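Local coordinates for outer membrane protein Omp121 (Bacteroides thetaiotaomicron, PDB 5FQ8), which probably imports peptides across the outer membrane as a TonB-dependent receptor, working with partner proteins bound at its surface, at residues B[194-198]-B[849-853]; B[201-205]-B[880-884]; B[217-223]-B[235-240]; B[335-339]-B[836-842]. One frame throughout, in Å; residues are numbered along the deposited sequence.

All four contacts lie on the same side of the chain's centre. Interactions 1 and 4 are buried, while 2 and 3 are partly buried; 1, 2 and 3 all meet other proteins of the assembly. Interaction 1 is aromatic-guanidinium packing beside a calcium ion; interaction 4, at the end of helix 832-839, uses a side-chain amide and a water to hold loop carbonyls. Interaction 2 sets a tight turn on the start of helix 880-889, and interaction 3 alone is strand pairing. Arg339 carries the contact on from 4 to Gln195 and Asn196 of 1, Arg217 of 3 bridges to Glu197 of 1, and Trp202 of 2 meets Phe839 of 4.

Interaction 1 (B[194-198]-B[849-853]); sequences FQNEF and NDRNP. With CA (calcium ion), chain N.
The type I' beta turn from Asn849 to Asn852 brings two side chains to the loop 194-198: Arg851, which lies over Phe198, and Asp850, which holds a calcium ion near Glu197. Arg851 runs extended from CG to NE and slides past the ring in the opposite direction. Its CD makes a CH-pi contact 3.7 Å from the Phe198 ring centroid, and the guanidinium follows over CD2 and CB with its plane only 23° from that of the ring. Glu197 CB backs the opposite ring face. NH1 bonds to Ser213 O, and NH2 to Gly841 O and Thr846 OG1; the Phe198 contact is packing. Inside the loop, Gln195 bends at chi2 and its OE1 accepts the N-H of Phe198 at 2.6 Å, with a weaker bond from Glu197 N. On the calcium side, Asp850 OD1 binds the metal at 2.0 Å and OD2 sits farther from it, at 2.8 Å; OD2 is also hydrogen-bonded to a basic side chain of another protein's chain. Glu197 OE2 comes to 4.2 Å from Asp850 OD2, like charges probably offset by the calcium ion, that basic partner and Arg217, which salt-bridges Glu197. The arrangement is a calcium site bound here by both Asp850 carboxylate oxygens and a water, with Glu197, a known ligand of this site, nearby but not bound in this model.

Interaction 2 (B[201-205]-B[880-884]); sequences GWNGN and SSNIY
Asn203, Tyr884 and Trp202 bury most of the surface where a type I' beta turn, Trp202 to Asn205, meets the start of helix 880-889. Asn203 sits inside the turn with positive phi, and its amide faces the helix. ND2 donates to Ser881 O at 3.2 Å, with an N-H...O angle of 164°; the bond lies in the carbonyl plane and close to the plane of the amide. Two CA-H...O contacts run beside it, one from Asn203 CA to Ser881 O and its reciprocal from Ser881 CA to Asn203 O. The other end of the amide, OD1, is taken by a polar side chain of another protein's chain. Tyr884 reaches the turn from one helical turn farther on. Its CG stands between the backbone N and the carbonyl carbon (chi1 84°), which lays the ring alongside Asn203, pointing the same way, with the amide nearly perpendicular to it and ND2 3.5 Å from Tyr884 CE1. Trp202 NE1 lies over one face of the tyrosine ring, displaced toward the CD2-CE2 rim. The indole's five-membered ring centroid is 4.2 Å from that of Tyr884 and the planes meet at 57°, an oblique pair, neither stack nor edge-to-face. Beyond the contact, strand 201-202 pairs with 205-206, Trp214 packs against both Trp202 and Tyr884, and Phe839 of helix 832-839 closes on the indole, which also touches the backbone of the bound peptide.

Interaction 3 (B[217-223]-B[235-240]); sequences RFDGSMQ and LKPYVA
Phe218 fills the hollow made by the backbone of 238-240 and the ring of Tyr238, in the loop residues next to an antiparallel strand pair. With CG beside the backbone N (chi1 -81°) the ring reaches residues 238-240, and Ala240 N stands 3.6 Å above its centre, while Ala240 CB fits against CE2. The CD1-CE1 edge of the same ring points into the face of Tyr238, an edge-to-face pair with centroids 5.0 Å apart. A smaller bump is Val239 CG1, which rests on the bare CA of Gly220 at 3.8 Å. Farther along, Met222 and Pro237 form a non-hydrogen-bonded pair with their side chains side by side, and the bent methionine lays CE on Pro237 CG at 3.5 Å. On the other face of the sheet, Gln223 CG passes Tyr238 CB, while its NE2 gives a straight hydrogen bond of 3.0 Å to Ser221 OG. The backbone zips the rest: Gln223 and Lys236 exchange two bonds, Tyr238 N donates to Ser221 O at 2.6 Å, and Gly220 N donates to Tyr238 O at 2.9 Å. Lys236 NZ forms a salt bridge with Asp340. Strand 232-237 is the middle one of a small three-stranded antiparallel sheet, between 222-225 and 227-229, and at Leu235 it also pairs with a strand of the lipoprotein BT_2262.

Interaction 4 (B[335-339]-B[836-842]); sequences YQTPR and INYFTGN
Asn842 reaches across to Tyr335, Thr337 and Arg339 from just beyond the Schellman motif that ends helix 832-839, where Gly841 N bonds back to Tyr838 O and Asn842 N to Asn837 O. From the backbone outward, CB lies 4.1 Å from Arg339 CD. CG, anti to the carbonyl carbon (chi1 -78°), carries the amide over the bend of the loop, which makes an inverse gamma turn centred on Gln336. OD1 packs 3.2 Å from the aliphatic CD of Arg339 and accepts a hydrogen bond from Ser213 OG. ND2 is the busy end: it donates to Thr337 O at 2.9 Å, tilted from both the carbonyl plane and its own amide plane, makes a weak bond to Tyr335 O, and meets a water at 2.7 Å. Two carbonyls of the buried loop thus share one amide nitrogen. Arg339 itself is held by Gln195 and Asn196. Helix residues Ile836 and Asn837 pack against Tyr335 and Gln336. Ile836 CG2 touches the Tyr335 ring 3.7 Å from CD2, and its CD1 lies against the amide of Gln336, whose NE2 bonds to Asn332. Asn837 places ND2 4.0 Å above the centre of one face of the Tyr335 ring, the Asn837 amide plane turned 71° from that of the ring, while that nitrogen donates to Thr833 O. The water completes the network, donating to Tyr335 O and, at 3.0 Å, to Asn837 OD1.

Interaction 1 (B[194-198]-B[849-853])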
loop_
_atom_site.group_PDB
_atom_site.type_symbol
_atom_site.label_atom_id
_atom_site.label_comp_id
_atom_site.label_asym_id
_atom_site.label_seq_id
_atom_site.Cartn_x
_atom_site.Cartn_y
_atom_site.Cartn_z
ATOM N N PHE B 194 5.605 34.366 -26.544
ATOM C CA PHE B 194 5.679 35.096 -25.295
ATOM C C PHE B 194 5.758 36.586 -25.529
ATOM O O PHE B 194 6.151 37.049 -26.593
ATOM C CB PHE B 194 6.903 34.667 -24.494
ATOM C CG PHE B 194 6.898 33.238 -24.135
ATOM C CD1 PHE B 194 5.932 32.740 -23.287
ATOM C CD2 PHE B 194 7.851 32.382 -24.641
ATOM C CE1 PHE B 194 5.912 31.418 -22.956
ATOM C CE2 PHE B 194 7.844 31.060 -24.297
ATOM C CZ PHE B 194 6.871 30.573 -23.459
ATOM N N GLN B 195 5.389 37.326 -24.502
ATOM C CA GLN B 195 5.654 38.745 -24.426
ATOM C C GLN B 195 7.046 38.929 -23.846
ATOM O O GLN B 195 7.422 38.238 -22.912
ATOM C CB GLN B 195 4.592 39.411 -23.555
ATOM C CG GLN B 195 5.094 40.562 -22.720
ATOM C CD GLN B 195 5.499 40.143 -21.340
ATOM O OE1 GLN B 195 6.432 40.684 -20.783
ATOM N NE2 GLN B 195 4.797 39.179 -20.779
ATOM N N ASN B 196 7.822 39.824 -24.406
ATOM C CA ASN B 196 9.133 40.145 -23.851
ATOM C C ASN B 196 9.217 41.614 -23.466
ATOM O O ASN B 196 10.288 42.212 -23.509
ATOM C CB ASN B 196 10.276 39.788 -24.811
ATOM C CG ASN B 196 10.442 38.283 -25.007
ATOM O OD1 ASN B 196 10.903 37.574 -24.114
ATOM N ND2 ASN B 196 10.112 37.803 -26.190
ATOM N N GLU B 197 8.090 42.207 -23.091
ATOM C CA GLU B 197 8.043 43.620 -22.763
ATOM C C GLU B 197 8.162 43.887 -21.271
ATOM O O GLU B 197 8.820 44.852 -20.873
ATOM C CB GLU B 197 6.744 44.221 -23.298
ATOM C CG GLU B 197 6.795 45.708 -23.569
ATOM C CD GLU B 197 5.497 46.249 -24.126
ATOM O OE1 GLU B 197 4.668 45.450 -24.605
ATOM O OE2 GLU B 197 5.310 47.480 -24.084
ATOM N N PHE B 198 7.568 43.039 -20.433
ATOM C CA PHE B 198 7.534 43.242 -18.991
ATOM C C PHE B 198 8.085 42.016 -18.272
ATOM O O PHE B 198 7.961 40.889 -18.746
ATOM C CB PHE B 198 6.110 43.534 -18.512
ATOM C CG PHE B 198 5.336 44.455 -19.410
ATOM C CD1 PHE B 198 5.415 45.825 -19.252
ATOM C CD2 PHE B 198 4.525 43.947 -20.405
ATOM C CE1 PHE B 198 4.709 46.658 -20.065
ATOM C CE2 PHE B 198 3.809 44.780 -21.224
ATOM C CZ PHE B 198 3.902 46.138 -21.053
ATOM N N ASN B 849 -2.622 46.364 -24.117
ATOM C CA ASN B 849 -2.763 47.805 -24.212
ATOM C C ASN B 849 -1.516 48.511 -23.738
ATOM O O ASN B 849 -1.593 49.601 -23.179
ATOM C CB ASN B 849 -3.987 48.257 -23.423
ATOM C CG ASN B 849 -4.448 49.637 -23.798
ATOM O OD1 ASN B 849 -5.032 49.832 -24.847
ATOM N ND2 ASN B 849 -4.202 50.603 -22.933
ATOM N N ASP B 850 -0.359 47.894 -23.944
ATOM C CA ASP B 850 0.859 48.309 -23.262
ATOM C C ASP B 850 0.618 48.338 -21.761
ATOM O O ASP B 850 1.307 49.026 -21.004
ATOM C CB ASP B 850 1.363 49.652 -23.780
ATOM C CG ASP B 850 1.615 49.629 -25.273
ATOM O OD1 ASP B 850 0.826 48.992 -26.001
ATOM O OD2 ASP B 850 2.580 50.299 -25.675
ATOM N N ARG B 851 -0.395 47.585 -21.349
ATOM C CA ARG B 851 -0.731 47.363 -19.955
ATOM C C ARG B 851 -1.041 48.671 -19.231
ATOM O O ARG B 851 -0.885 48.785 -18.017
ATOM C CB ARG B 851 0.372 46.562 -19.265
ATOM C CG ARG B 851 0.251 45.097 -19.601
ATOM C CD ARG B 851 1.287 44.262 -18.913
ATOM N NE ARG B 851 1.206 42.887 -19.371
ATOM C CZ ARG B 851 2.122 41.966 -19.108
ATOM N NH1 ARG B 851 3.173 42.285 -18.387
ATOM N NH2 ARG B 851 1.979 40.730 -19.559
ATOM N N ASN B 852 -1.502 49.643 -19.970
ATOM C CA ASN B 852 -1.975 50.867 -19.369
ATOM C C ASN B 852 -3.438 50.722 -18.978
ATOM O O ASN B 852 -4.158 49.904 -19.549
ATOM C CB ASN B 852 -1.816 52.015 -20.340
ATOM C CG ASN B 852 -0.386 52.315 -20.630
ATOM O OD1 ASN B 852 0.448 52.330 -19.736
ATOM N ND2 ASN B 852 -0.083 52.545 -21.895
ATOM N N PRO B 853 -3.899 51.497 -18.000
ATOM C CA PRO B 853 -5.295 51.398 -17.570
ATOM C C PRO B 853 -6.228 51.542 -18.744
ATOM O O PRO B 853 -6.037 52.393 -19.602
ATOM C CB PRO B 853 -5.437 52.561 -16.592
ATOM C CG PRO B 853 -4.293 53.438 -16.847
ATOM C CD PRO B 853 -3.191 52.538 -17.252
HETATM CA CA CA N . 2.173 47.982 -27.106
HETATM O O HOH W 1 2.442 46.376 -28.703
#

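Interaction 2 (B[201-205]-B[880-884])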
loop_
_atom_site.group_PDB
_atom_site.type_symbol
_atom_site.label_atom_id
_atom_site.label_comp_id
_atom_site.label_asym_id
_atom_site.label_seq_id
_atom_site.Cartn_x
_atom_site.Cartn_y
_atom_site.Cartn_z
ATOM N N GLY B 201 6.929 40.386 -11.769
ATOM C CA GLY B 201 6.193 41.220 -10.849
ATOM C C GLY B 201 4.725 40.865 -10.863
ATOM O O GLY B 201 4.278 39.996 -11.601
ATOM N N TRP B 202 3.988 41.564 -10.013
ATOM C CA TRP B 202 2.547 41.440 -9.978
ATOM C C TRP B 202 1.957 42.841 -9.899
ATOM O O TRP B 202 2.652 43.806 -9.591
ATOM C CB TRP B 202 2.111 40.568 -8.806
ATOM C CG TRP B 202 0.893 39.791 -9.066
ATOM C CD1 TRP B 202 -0.350 40.076 -8.644
ATOM C CD2 TRP B 202 0.793 38.590 -9.824
ATOM N NE1 TRP B 202 -1.229 39.127 -9.077
ATOM C CE2 TRP B 202 -0.549 38.201 -9.810
ATOM C CE3 TRP B 202 1.710 37.805 -10.516
ATOM C CZ2 TRP B 202 -1.002 37.065 -10.455
ATOM C CZ3 TRP B 202 1.257 36.678 -11.150
ATOM C CH2 TRP B 202 -0.087 36.320 -11.119
ATOM N N ASN B 203 0.676 42.957 -10.219
ATOM C CA ASN B 203 -0.021 44.242 -10.203
ATOM C C ASN B 203 0.738 45.318 -10.961
ATOM O O ASN B 203 0.608 46.493 -10.652
ATOM C CB ASN B 203 -0.279 44.748 -8.778
ATOM C CG ASN B 203 -0.740 43.668 -7.849
ATOM O OD1 ASN B 203 -0.054 43.333 -6.890
ATOM N ND2 ASN B 203 -1.917 43.126 -8.104
ATOM N N GLY B 204 1.557 44.948 -11.931
ATOM C CA GLY B 204 2.391 45.915 -12.597
ATOM C C GLY B 204 3.535 46.437 -11.772
ATOM O O GLY B 204 4.301 47.258 -12.269
ATOM N N ASN B 205 3.689 45.998 -10.536
ATOM C CA ASN B 205 4.777 46.470 -9.698
ATOM C C ASN B 205 5.908 45.451 -9.668
ATOM O O ASN B 205 5.708 44.265 -9.929
ATOM C CB ASN B 205 4.279 46.748 -8.277
ATOM C CG ASN B 205 3.104 47.697 -8.246
ATOM O OD1 ASN B 205 2.891 48.463 -9.154
ATOM N ND2 ASN B 205 2.338 47.641 -7.189
ATOM N N SER B 880 -4.141 49.544 -13.761
ATOM C CA SER B 880 -2.890 48.838 -13.977
ATOM C C SER B 880 -2.754 47.688 -13.009
ATOM O O SER B 880 -2.375 46.578 -13.389
ATOM C CB SER B 880 -1.725 49.794 -13.792
ATOM O OG SER B 880 -2.024 51.029 -14.389
ATOM N N SER B 881 -3.089 47.941 -11.745
ATOM C CA SER B 881 -2.910 46.942 -10.710
ATOM C C SER B 881 -3.822 45.747 -10.912
ATOM O O SER B 881 -3.539 44.665 -10.391
ATOM C CB SER B 881 -3.155 47.576 -9.340
ATOM O OG SER B 881 -2.773 46.704 -8.292
ATOM N N ASN B 882 -4.912 45.906 -11.654
ATOM C CA ASN B 882 -5.834 44.800 -11.853
ATOM C C ASN B 882 -5.771 44.193 -13.247
ATOM O O ASN B 882 -6.513 43.248 -13.521
ATOM C CB ASN B 882 -7.274 45.238 -11.579
ATOM C CG ASN B 882 -7.569 45.430 -10.104
ATOM O OD1 ASN B 882 -6.951 44.826 -9.236
ATOM N ND2 ASN B 882 -8.538 46.278 -9.820
ATOM N N ILE B 883 -4.907 44.691 -14.130
ATOM C CA ILE B 883 -4.855 44.141 -15.480
ATOM C C ILE B 883 -4.459 42.677 -15.439
ATOM O O ILE B 883 -4.972 41.863 -16.212
ATOM C CB ILE B 883 -3.904 44.969 -16.362
ATOM C CG1 ILE B 883 -4.631 46.197 -16.883
ATOM C CG2 ILE B 883 -3.391 44.159 -17.537
ATOM C CD1 ILE B 883 -3.903 46.899 -17.955
ATOM N N TYR B 884 -3.572 42.312 -14.512
ATOM C CA TYR B 884 -3.195 40.911 -14.349
ATOM C C TYR B 884 -4.411 40.018 -14.222
ATOM O O TYR B 884 -4.404 38.882 -14.703
ATOM C CB TYR B 884 -2.318 40.734 -13.116
ATOM C CG TYR B 884 -3.124 40.595 -11.848
ATOM C CD1 TYR B 884 -3.638 41.714 -11.211
ATOM C CD2 TYR B 884 -3.388 39.343 -11.295
ATOM C CE1 TYR B 884 -4.366 41.605 -10.068
ATOM C CE2 TYR B 884 -4.125 39.218 -10.149
ATOM C CZ TYR B 884 -4.616 40.361 -9.532
ATOM O OH TYR B 884 -5.360 40.291 -8.372
#

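Interaction 3 (B[217-223]-B[235-240])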
loop_
_atom_site.group_PDB
_atom_site.type_symbol
_atom_site.label_atom_id
_atom_site.label_comp_id
_atom_site.label_asym_id
_atom_site.label_seq_id
_atom_site.Cartn_x
_atom_site.Cartn_y
_atom_site.Cartn_z
ATOM N N ARG B 217 7.897 47.629 -17.365
ATOM C CA ARG B 217 8.507 47.507 -18.678
ATOM C C ARG B 217 10.018 47.456 -18.522
ATOM O O ARG B 217 10.591 48.134 -17.669
ATOM C CB ARG B 217 8.077 48.670 -19.568
ATOM C CG ARG B 217 8.391 48.480 -21.049
ATOM C CD ARG B 217 7.328 49.085 -21.972
ATOM N NE ARG B 217 6.643 50.236 -21.389
ATOM C CZ ARG B 217 5.324 50.362 -21.324
ATOM N NH1 ARG B 217 4.558 49.412 -21.818
ATOM N NH2 ARG B 217 4.771 51.439 -20.786
ATOM N N PHE B 218 10.657 46.622 -19.333
ATOM C CA PHE B 218 12.062 46.311 -19.128
ATOM C C PHE B 218 12.934 47.552 -19.228
ATOM O O PHE B 218 12.855 48.308 -20.191
ATOM C CB PHE B 218 12.510 45.271 -20.135
ATOM C CG PHE B 218 12.142 43.867 -19.757
ATOM C CD1 PHE B 218 12.681 43.273 -18.633
ATOM C CD2 PHE B 218 11.279 43.135 -20.538
ATOM C CE1 PHE B 218 12.348 41.989 -18.289
ATOM C CE2 PHE B 218 10.947 41.848 -20.194
ATOM C CZ PHE B 218 11.483 41.275 -19.065
ATOM N N ASP B 219 13.775 47.747 -18.225
ATOM C CA ASP B 219 14.586 48.936 -18.024
ATOM C C ASP B 219 16.007 48.761 -18.508
ATOM O O ASP B 219 16.589 49.693 -19.057
ATOM C CB ASP B 219 14.637 49.270 -16.526
ATOM C CG ASP B 219 14.063 50.618 -16.193
ATOM O OD1 ASP B 219 13.254 51.137 -16.977
ATOM O OD2 ASP B 219 14.413 51.154 -15.121
ATOM N N GLY B 220 16.581 47.580 -18.281
ATOM C CA GLY B 220 18.010 47.399 -18.288
ATOM C C GLY B 220 18.669 47.730 -16.976
ATOM O O GLY B 220 19.842 47.401 -16.790
ATOM N N SER B 221 17.954 48.376 -16.061
ATOM C CA SER B 221 18.491 48.669 -14.748
ATOM C C SER B 221 18.787 47.383 -13.992
ATOM O O SER B 221 18.256 46.311 -14.291
ATOM C CB SER B 221 17.503 49.510 -13.952
ATOM O OG SER B 221 16.331 48.767 -13.686
ATOM N N MET B 222 19.649 47.495 -12.996
ATOM C CA MET B 222 19.966 46.363 -12.144
ATOM C C MET B 222 18.968 46.319 -10.995
ATOM O O MET B 222 18.854 47.269 -10.214
ATOM C CB MET B 222 21.407 46.452 -11.649
ATOM C CG MET B 222 22.423 46.259 -12.755
ATOM S SD MET B 222 23.659 45.032 -12.374
ATOM C CE MET B 222 24.328 44.683 -13.969
ATOM N N GLN B 223 18.225 45.229 -10.916
ATOM C CA GLN B 223 17.286 44.992 -9.836
ATOM C C GLN B 223 17.618 43.673 -9.152
ATOM O O GLN B 223 18.453 42.892 -9.608
ATOM C CB GLN B 223 15.851 44.982 -10.363
ATOM C CG GLN B 223 15.493 46.202 -11.175
ATOM C CD GLN B 223 15.190 47.416 -10.323
ATOM O OE1 GLN B 223 14.757 47.295 -9.189
ATOM N NE2 GLN B 223 15.430 48.592 -10.865
ATOM N N LEU B 235 21.507 39.655 -8.189
ATOM C CA LEU B 235 21.302 40.974 -8.767
ATOM C C LEU B 235 21.674 40.906 -10.236
ATOM O O LEU B 235 22.776 40.469 -10.570
ATOM C CB LEU B 235 22.163 42.005 -8.045
ATOM C CG LEU B 235 22.152 43.438 -8.526
ATOM C CD1 LEU B 235 20.871 44.071 -8.106
ATOM C CD2 LEU B 235 23.310 44.146 -7.901
ATOM N N LYS B 236 20.766 41.335 -11.105
ATOM C CA LYS B 236 20.898 41.119 -12.535
ATOM C C LYS B 236 20.262 42.286 -13.271
ATOM O O LYS B 236 19.381 42.961 -12.730
ATOM C CB LYS B 236 20.234 39.804 -12.958
ATOM C CG LYS B 236 18.814 39.933 -13.409
ATOM C CD LYS B 236 18.267 38.575 -13.753
ATOM C CE LYS B 236 16.902 38.681 -14.390
ATOM N NZ LYS B 236 16.286 40.042 -14.239
ATOM N N PRO B 237 20.672 42.541 -14.507
ATOM C CA PRO B 237 20.022 43.593 -15.284
ATOM C C PRO B 237 18.614 43.183 -15.672
ATOM O O PRO B 237 18.363 42.047 -16.078
ATOM C CB PRO B 237 20.924 43.733 -16.514
ATOM C CG PRO B 237 22.178 43.023 -16.175
ATOM C CD PRO B 237 21.795 41.945 -15.244
ATOM N N TYR B 238 17.692 44.131 -15.550
ATOM C CA TYR B 238 16.276 43.872 -15.793
ATOM C C TYR B 238 16.032 43.889 -17.300
ATOM O O TYR B 238 15.627 44.887 -17.893
ATOM C CB TYR B 238 15.431 44.896 -15.049
ATOM C CG TYR B 238 13.978 44.535 -14.932
ATOM C CD1 TYR B 238 13.592 43.258 -14.566
ATOM C CD2 TYR B 238 12.992 45.475 -15.169
ATOM C CE1 TYR B 238 12.274 42.920 -14.455
ATOM C CE2 TYR B 238 11.666 45.144 -15.058
ATOM C CZ TYR B 238 11.318 43.860 -14.700
ATOM O OH TYR B 238 10.010 43.490 -14.580
ATOM N N VAL B 239 16.308 42.752 -17.937
ATOM C CA VAL B 239 16.153 42.612 -19.377
ATOM C C VAL B 239 15.421 41.319 -19.661
ATOM O O VAL B 239 15.337 40.432 -18.816
ATOM C CB VAL B 239 17.500 42.620 -20.128
ATOM C CG1 VAL B 239 18.198 43.940 -19.964
ATOM C CG2 VAL B 239 18.375 41.511 -19.638
ATOM N N ALA B 240 14.906 41.208 -20.874
ATOM C CA ALA B 240 14.190 40.006 -21.264
ATOM C C ALA B 240 15.152 38.932 -21.745
ATOM O O ALA B 240 16.203 39.218 -22.319
ATOM C CB ALA B 240 13.183 40.313 -22.367
#

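Interaction 4 (B[335-339]-B[836-842])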
loop_
_atom_site.group_PDB
_atom_site.type_symbol
_atom_site.label_atom_id
_atom_site.label_comp_id
_atom_site.label_asym_id
_atom_site.label_seq_id
_atom_site.Cartn_x
_atom_site.Cartn_y
_atom_site.Cartn_z
ATOM N N TYR B 335 6.459 26.925 -17.233
ATOM C CA TYR B 335 5.691 28.046 -17.746
ATOM C C TYR B 335 5.561 29.173 -16.740
ATOM O O TYR B 335 5.367 30.324 -17.134
ATOM C CB TYR B 335 4.308 27.582 -18.154
ATOM C CG TYR B 335 4.265 26.876 -19.468
ATOM C CD1 TYR B 335 5.136 27.206 -20.493
ATOM C CD2 TYR B 335 3.337 25.886 -19.692
ATOM C CE1 TYR B 335 5.085 26.557 -21.682
ATOM C CE2 TYR B 335 3.287 25.231 -20.873
ATOM C CZ TYR B 335 4.154 25.569 -21.863
ATOM O OH TYR B 335 4.085 24.900 -23.045
ATOM N N GLN B 336 5.633 28.872 -15.447
ATOM C CA GLN B 336 5.479 29.889 -14.412
ATOM C C GLN B 336 6.836 30.492 -14.073
ATOM O O GLN B 336 7.352 30.384 -12.970
ATOM C CB GLN B 336 4.808 29.299 -13.181
ATOM C CG GLN B 336 3.441 28.785 -13.456
ATOM C CD GLN B 336 2.609 28.689 -12.211
ATOM O OE1 GLN B 336 2.639 29.568 -11.363
ATOM N NE2 GLN B 336 1.849 27.619 -12.096
ATOM N N THR B 337 7.407 31.135 -15.077
ATOM C CA THR B 337 8.698 31.771 -14.983
ATOM C C THR B 337 8.586 33.188 -15.517
ATOM O O THR B 337 7.940 33.407 -16.541
ATOM C CB THR B 337 9.738 31.008 -15.796
ATOM O OG1 THR B 337 9.785 29.649 -15.363
ATOM C CG2 THR B 337 11.091 31.638 -15.617
ATOM N N PRO B 338 9.191 34.162 -14.856
ATOM C CA PRO B 338 9.221 35.508 -15.419
ATOM C C PRO B 338 10.023 35.534 -16.705
ATOM O O PRO B 338 10.965 34.765 -16.884
ATOM C CB PRO B 338 9.900 36.333 -14.326
ATOM C CG PRO B 338 9.750 35.547 -13.098
ATOM C CD PRO B 338 9.791 34.122 -13.520
ATOM N N ARG B 339 9.652 36.447 -17.596
ATOM C CA ARG B 339 10.340 36.551 -18.876
ATOM C C ARG B 339 11.786 36.959 -18.731
ATOM O O ARG B 339 12.527 36.843 -19.699
ATOM C CB ARG B 339 9.647 37.551 -19.789
ATOM C CG ARG B 339 8.200 37.274 -20.028
ATOM C CD ARG B 339 7.986 35.938 -20.678
ATOM N NE ARG B 339 8.776 35.838 -21.886
ATOM C CZ ARG B 339 9.686 34.901 -22.115
ATOM N NH1 ARG B 339 9.907 33.961 -21.222
ATOM N NH2 ARG B 339 10.361 34.905 -23.247
ATOM N N ILE B 836 -2.380 28.955 -18.428
ATOM C CA ILE B 836 -1.313 29.304 -17.507
ATOM C C ILE B 836 -0.526 30.495 -18.016
ATOM O O ILE B 836 0.038 31.255 -17.223
ATOM C CB ILE B 836 -0.400 28.094 -17.267
ATOM C CG1 ILE B 836 0.580 28.390 -16.153
ATOM C CG2 ILE B 836 0.348 27.759 -18.513
ATOM C CD1 ILE B 836 -0.098 28.753 -14.897
ATOM N N ASN B 837 -0.503 30.702 -19.332
ATOM C CA ASN B 837 0.302 31.775 -19.886
ATOM C C ASN B 837 -0.439 33.088 -19.911
ATOM O O ASN B 837 0.183 34.147 -19.839
ATOM C CB ASN B 837 0.773 31.408 -21.284
ATOM C CG ASN B 837 1.883 30.432 -21.250
ATOM O OD1 ASN B 837 3.020 30.773 -20.959
ATOM N ND2 ASN B 837 1.560 29.195 -21.515
ATOM N N TYR B 838 -1.757 33.046 -20.019
ATOM C CA TYR B 838 -2.541 34.220 -19.679
ATOM C C TYR B 838 -2.366 34.579 -18.210
ATOM O O TYR B 838 -1.939 35.690 -17.880
ATOM C CB TYR B 838 -4.005 33.980 -20.034
ATOM C CG TYR B 838 -4.337 34.412 -21.442
ATOM C CD1 TYR B 838 -3.502 34.083 -22.511
ATOM C CD2 TYR B 838 -5.479 35.151 -21.705
ATOM C CE1 TYR B 838 -3.803 34.480 -23.797
ATOM C CE2 TYR B 838 -5.788 35.540 -22.965
ATOM C CZ TYR B 838 -4.946 35.208 -24.013
ATOM O OH TYR B 838 -5.259 35.614 -25.282
ATOM N N PHE B 839 -2.651 33.632 -17.309
ATOM C CA PHE B 839 -2.601 33.929 -15.875
ATOM C C PHE B 839 -1.241 34.454 -15.456
ATOM O O PHE B 839 -1.142 35.367 -14.633
ATOM C CB PHE B 839 -2.936 32.684 -15.055
ATOM C CG PHE B 839 -2.565 32.808 -13.603
ATOM C CD1 PHE B 839 -3.379 33.492 -12.718
ATOM C CD2 PHE B 839 -1.412 32.239 -13.122
ATOM C CE1 PHE B 839 -3.048 33.607 -11.395
ATOM C CE2 PHE B 839 -1.074 32.356 -11.798
ATOM C CZ PHE B 839 -1.894 33.040 -10.931
ATOM N N THR B 840 -0.188 33.885 -15.998
ATOM C CA THR B 840 1.141 34.225 -15.536
ATOM C C THR B 840 1.711 35.463 -16.204
ATOM O O THR B 840 2.820 35.872 -15.850
ATOM C CB THR B 840 2.056 33.045 -15.766
ATOM O OG1 THR B 840 3.217 33.201 -14.962
ATOM C CG2 THR B 840 2.453 32.995 -17.181
ATOM N N GLY B 841 0.977 36.072 -17.135
ATOM C CA GLY B 841 1.431 37.290 -17.769
ATOM C C GLY B 841 2.523 37.093 -18.780
ATOM O O GLY B 841 3.309 38.009 -19.023
ATOM N N ASN B 842 2.600 35.915 -19.382
ATOM C CA ASN B 842 3.688 35.607 -20.290
ATOM C C ASN B 842 3.274 35.545 -21.747
ATOM O O ASN B 842 4.126 35.725 -22.609
ATOM C CB ASN B 842 4.338 34.274 -19.904
ATOM C CG ASN B 842 5.251 34.393 -18.731
ATOM O OD1 ASN B 842 5.713 35.473 -18.406
ATOM N ND2 ASN B 842 5.519 33.279 -18.082
HETATM O O HOH W 2 5.704 31.126 -19.647
#